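Local coordinates for CENP-V/GFA domain-containing protein (Rhodobacter sphaeroides 2.4.1, PDB 3FAC), which is of unknown function but belongs to the Gfa family of zinc-binding proteins and may have carbon-sulfur lyase activity, at residues 10-15 with 76-81; 18-23 with 90-95. All coordinates share one frame; numbering follows the deposited sequence.

Contact 1: residues 10-15 with 76-81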
# COMPACT_ATOMS: atom_id res chain seq x y z
N VAL A 10 -12.69 2.10 -2.79
CA VAL A 10 -11.66 2.96 -2.22
C VAL A 10 -10.79 3.66 -3.27
O VAL A 10 -10.35 3.04 -4.24
CB VAL A 10 -10.73 2.15 -1.29
CG1 VAL A 10 -9.91 3.09 -0.43
CG2 VAL A 10 -11.54 1.21 -0.42
N GLU A 11 -10.55 4.95 -3.07
CA GLU A 11 -9.69 5.71 -3.97
C GLU A 11 -8.76 6.62 -3.19
O GLU A 11 -9.21 7.43 -2.38
CB GLU A 11 -10.49 6.55 -4.96
CG GLU A 11 -9.57 7.33 -5.91
CD GLU A 11 -10.31 8.12 -6.97
OE1 GLU A 11 -11.18 7.54 -7.65
OE2 GLU A 11 -10.01 9.33 -7.12
N ILE A 12 -7.47 6.51 -3.45
CA ILE A 12 -6.50 7.35 -2.78
C ILE A 12 -5.86 8.30 -3.78
O ILE A 12 -6.03 8.17 -5.00
CB ILE A 12 -5.40 6.51 -2.10
CG1 ILE A 12 -4.68 5.65 -3.13
CG2 ILE A 12 -6.00 5.64 -1.01
CD1 ILE A 12 -3.47 4.92 -2.58
N GLU A 13 -5.13 9.28 -3.25
CA GLU A 13 -4.43 10.27 -4.06
C GLU A 13 -3.05 10.33 -3.41
O GLU A 13 -2.89 10.95 -2.35
CB GLU A 13 -5.13 11.63 -3.93
CG GLU A 13 -5.08 12.50 -5.18
CD GLU A 13 -3.73 13.14 -5.40
OE1 GLU A 13 -2.72 12.41 -5.50
OE2 GLU A 13 -3.68 14.39 -5.48
N VAL A 14 -2.06 9.69 -4.02
CA VAL A 14 -0.72 9.66 -3.43
C VAL A 14 0.44 10.06 -4.33
O VAL A 14 0.44 9.81 -5.54
CB VAL A 14 -0.43 8.26 -2.84
CG1 VAL A 14 -0.47 7.21 -3.93
CG2 VAL A 14 0.92 8.25 -2.14
N GLU A 15 1.45 10.68 -3.72
CA GLU A 15 2.66 11.10 -4.42
C GLU A 15 3.78 10.23 -3.88
O GLU A 15 4.07 10.26 -2.68
CB GLU A 15 2.97 12.57 -4.12
CG GLU A 15 1.90 13.56 -4.59
CD GLU A 15 1.69 13.53 -6.09
OE1 GLU A 15 2.70 13.61 -6.83
OE2 GLU A 15 0.52 13.43 -6.53
N TYR A 76 -5.44 -4.89 -0.55
CA TYR A 76 -4.58 -4.07 0.29
C TYR A 76 -4.22 -2.77 -0.44
O TYR A 76 -3.59 -2.79 -1.49
CB TYR A 76 -3.31 -4.87 0.62
CG TYR A 76 -2.04 -4.05 0.76
CD1 TYR A 76 -1.89 -3.12 1.79
CD2 TYR A 76 -0.97 -4.25 -0.11
CE1 TYR A 76 -0.69 -2.42 1.96
CE2 TYR A 76 0.23 -3.56 0.04
CZ TYR A 76 0.36 -2.64 1.08
OH TYR A 76 1.56 -1.98 1.24
N THR A 77 -4.63 -1.64 0.13
CA THR A 77 -4.35 -0.34 -0.47
C THR A 77 -3.01 0.25 -0.02
O THR A 77 -2.10 0.42 -0.83
CB THR A 77 -5.46 0.70 -0.13
OG1 THR A 77 -5.63 0.76 1.29
CG2 THR A 77 -6.78 0.32 -0.78
N HIS A 78 -2.91 0.54 1.27
CA HIS A 78 -1.69 1.13 1.82
C HIS A 78 -1.56 0.81 3.31
O HIS A 78 -2.47 0.25 3.92
CB HIS A 78 -1.72 2.65 1.65
CG HIS A 78 -2.82 3.32 2.43
ND1 HIS A 78 -4.15 3.09 2.19
CD2 HIS A 78 -2.77 4.18 3.48
CE1 HIS A 78 -4.88 3.78 3.05
NE2 HIS A 78 -4.06 4.45 3.84
N HIS A 79 -0.42 1.18 3.89
CA HIS A 79 -0.17 0.95 5.31
C HIS A 79 0.88 1.91 5.85
O HIS A 79 1.70 2.43 5.10
CB HIS A 79 0.30 -0.48 5.56
CG HIS A 79 1.68 -0.76 5.05
ND1 HIS A 79 1.95 -0.97 3.71
CD2 HIS A 79 2.87 -0.86 5.69
CE1 HIS A 79 3.25 -1.19 3.56
NE2 HIS A 79 3.82 -1.13 4.75
N GLN A 80 0.83 2.15 7.15
CA GLN A 80 1.79 3.04 7.79
C GLN A 80 2.93 2.19 8.34
O GLN A 80 2.79 1.58 9.40
CB GLN A 80 1.12 3.82 8.92
CG GLN A 80 2.06 4.78 9.65
CD GLN A 80 1.37 5.53 10.78
OE1 GLN A 80 0.42 6.27 10.55
NE2 GLN A 80 1.85 5.33 12.00
N ARG A 81 4.04 2.16 7.61
CA ARG A 81 5.21 1.39 7.99
C ARG A 81 5.48 1.40 9.49
O ARG A 81 5.13 2.35 10.20
CB ARG A 81 6.45 1.91 7.27
CG ARG A 81 6.42 1.74 5.76
CD ARG A 81 7.77 2.11 5.15
NE ARG A 81 7.80 1.91 3.71
CZ ARG A 81 7.60 0.74 3.10
NH1 ARG A 81 7.36 -0.35 3.82
NH2 ARG A 81 7.65 0.66 1.78
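V10 and T77 meet through single methyl groups, CG1 of V10 lying 4.2 Å from CG2 of T77, and the two side chains cross at about a right angle. V10 sits just before strand 11-14, and its CG1 is the branch set opposite its backbone N (chi1 -165°), which sends it toward 76-81. On the facing segment, T77 keeps its methyl for this apolar meeting and turns its hydroxyl toward the next residue: OG1 is 2.9 Å from ND1 of H78, a hydrogen bond in which either atom may be the donor. That bond helps set the rotation of the imidazole, with CB of T77 in the ring plane at its edge. The second meeting is looser, CG2 of I12 approaching the H78 ring obliquely at 4.5 Å from ND1. W68 stacks on the same ring and Y88 meets it edge-to-face, so the histidine sits in an aromatic cluster. A second side-chain bond within 76-81 joins OH of Y76 to ND1 of H79 at 2.7 Å, again without a decided donor. The two segments touch through side chains alone, burying 138 Å², their nearest CA atoms, of V10 and T77, 8.2 Å apart. Strand 11-14 belongs to a three-stranded sheet and strand 76-80 to a five-stranded one, so the contact joins side chains of two antiparallel sheets, consistent with the beta-tent fold of the Gfa family.

Contact 2: residues 18-23 with 90-95; sequences NGFADA and VNVAIL
F20 and L95 make the closest apolar meeting: CD1 of L95 comes to 3.5 Å from CE1 of F20 and 4.0 Å from CZ of F20. The two side chains approach from opposite directions, and the methyl lies at the edge of the phenyl ring, near its plane, instead of over a face. CG1 of V92 is also at the ring edge, 4.4 Å from CD1 of F20. The ring gets there because CG of F20 stands opposite its carbonyl carbon (chi1 -54°), which brings the end of the side chain nearer to 90-95 than its base. The CB of A23 is directed toward 90-95 without close contact; I37 touches both A23 and V92, while V14 lies against L95.

Polar contacts operate within each segment. A type I beta turn runs from F20 to A23, with N of A23 bonded to O of F20 at 3.0 Å. In the other segment OD1 of N91 accepts from N of A93 at 3.1 Å, an Asx turn; the bond is bent, with an N-H...acceptor angle of 136° and the donor tilted 22° from the carbonyl plane.

Local hydrogen bonds thus shape the F20-A23 turn and the bend after N91, though 90-95 is also bonded to neighbouring chain parts. The join itself, burying 119 Å², is apolar, so it depends on shape fit and burial of apolar surface, not on directional bonding.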
# COMPACT_ATOMS: atom_id res chain seq x y z
N ASN A 18 10.09 8.30 -3.90
CA ASN A 18 11.13 8.11 -4.90
C ASN A 18 10.69 7.14 -5.98
O ASN A 18 11.33 6.12 -6.22
CB ASN A 18 12.40 7.59 -4.22
CG ASN A 18 13.62 7.66 -5.12
OD1 ASN A 18 13.97 8.73 -5.63
ND2 ASN A 18 14.28 6.52 -5.32
N GLY A 19 9.57 7.46 -6.62
CA GLY A 19 9.05 6.62 -7.68
C GLY A 19 8.98 5.15 -7.32
O GLY A 19 8.73 4.78 -6.17
N PHE A 20 9.20 4.30 -8.32
CA PHE A 20 9.16 2.85 -8.16
C PHE A 20 10.57 2.30 -8.01
O PHE A 20 10.76 1.10 -7.80
CB PHE A 20 8.50 2.23 -9.38
CG PHE A 20 7.15 2.80 -9.68
CD1 PHE A 20 6.02 2.35 -9.00
CD2 PHE A 20 7.00 3.81 -10.63
CE1 PHE A 20 4.77 2.90 -9.26
CE2 PHE A 20 5.76 4.36 -10.89
CZ PHE A 20 4.64 3.91 -10.20
N ALA A 21 11.55 3.19 -8.11
CA ALA A 21 12.95 2.81 -8.00
C ALA A 21 13.25 1.88 -6.83
O ALA A 21 14.13 1.02 -6.93
CB ALA A 21 13.81 4.06 -7.89
N ASP A 22 12.52 2.03 -5.74
CA ASP A 22 12.75 1.20 -4.56
C ASP A 22 11.60 0.28 -4.16
O ASP A 22 11.43 -0.02 -2.98
CB ASP A 22 13.13 2.08 -3.37
CG ASP A 22 12.14 3.19 -3.12
OD1 ASP A 22 10.94 2.89 -2.92
OD2 ASP A 22 12.55 4.37 -3.13
N ALA A 23 10.83 -0.18 -5.14
CA ALA A 23 9.71 -1.08 -4.86
C ALA A 23 10.26 -2.43 -4.40
O ALA A 23 10.84 -3.17 -5.19
CB ALA A 23 8.85 -1.25 -6.10
N VAL A 90 2.53 1.74 -0.18
CA VAL A 90 1.41 1.65 -1.11
C VAL A 90 1.49 0.46 -2.05
O VAL A 90 2.57 0.09 -2.52
CB VAL A 90 1.30 2.94 -1.96
CG1 VAL A 90 0.08 2.85 -2.88
CG2 VAL A 90 1.19 4.15 -1.06
N ASN A 91 0.33 -0.13 -2.33
CA ASN A 91 0.23 -1.26 -3.24
C ASN A 91 0.37 -0.71 -4.67
O ASN A 91 -0.54 -0.06 -5.18
CB ASN A 91 -1.14 -1.92 -3.07
CG ASN A 91 -1.23 -3.29 -3.72
OD1 ASN A 91 -0.65 -3.53 -4.78
ND2 ASN A 91 -1.97 -4.19 -3.09
N VAL A 92 1.52 -0.96 -5.30
CA VAL A 92 1.77 -0.47 -6.65
C VAL A 92 0.70 -0.90 -7.66
O VAL A 92 0.38 -0.18 -8.60
CB VAL A 92 3.16 -0.94 -7.19
CG1 VAL A 92 4.27 -0.55 -6.22
CG2 VAL A 92 3.15 -2.44 -7.44
N ALA A 93 0.13 -2.09 -7.45
CA ALA A 93 -0.88 -2.61 -8.35
C ALA A 93 -2.19 -1.84 -8.36
O ALA A 93 -2.99 -1.99 -9.27
CB ALA A 93 -1.13 -4.08 -8.04
N ILE A 94 -2.44 -1.03 -7.34
CA ILE A 94 -3.68 -0.26 -7.32
C ILE A 94 -3.49 1.07 -8.06
O ILE A 94 -4.47 1.72 -8.45
CB ILE A 94 -4.19 0.03 -5.87
CG1 ILE A 94 -3.26 1.01 -5.16
CG2 ILE A 94 -4.30 -1.27 -5.09
CD1 ILE A 94 -3.86 1.57 -3.87
N LEU A 95 -2.24 1.47 -8.26
CA LEU A 95 -1.92 2.72 -8.96
C LEU A 95 -2.36 2.64 -10.42
O LEU A 95 -2.00 1.71 -11.14
CB LEU A 95 -0.42 3.00 -8.88
CG LEU A 95 0.19 3.08 -7.47
CD1 LEU A 95 1.68 3.32 -7.60
CD2 LEU A 95 -0.47 4.19 -6.66

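Overall arrangement
The centres of contacts 1 and 2 lie about 10 Å apart, and their segments alternate along the chain: 10-15, 18-23, 76-81, 90-95. Strands 76-80 and 87-91 follow one another and are antiparallel neighbours in the five-stranded sheet, which joins the contacts directly. N of N91 is 2.9 Å from O of T77, and ND2 of N91 is 2.7 Å from O of Y76, both probable hydrogen bonds. Packing adds a second bridge, CD1 of I12 lying 3.6 Å from CD1 of I94. Together the contacts set 10-15 against the five-stranded sheet and loop 18-23 against V92 and L95, past the clearly assigned strand, joining parts of one compact chain 60 or more residues apart.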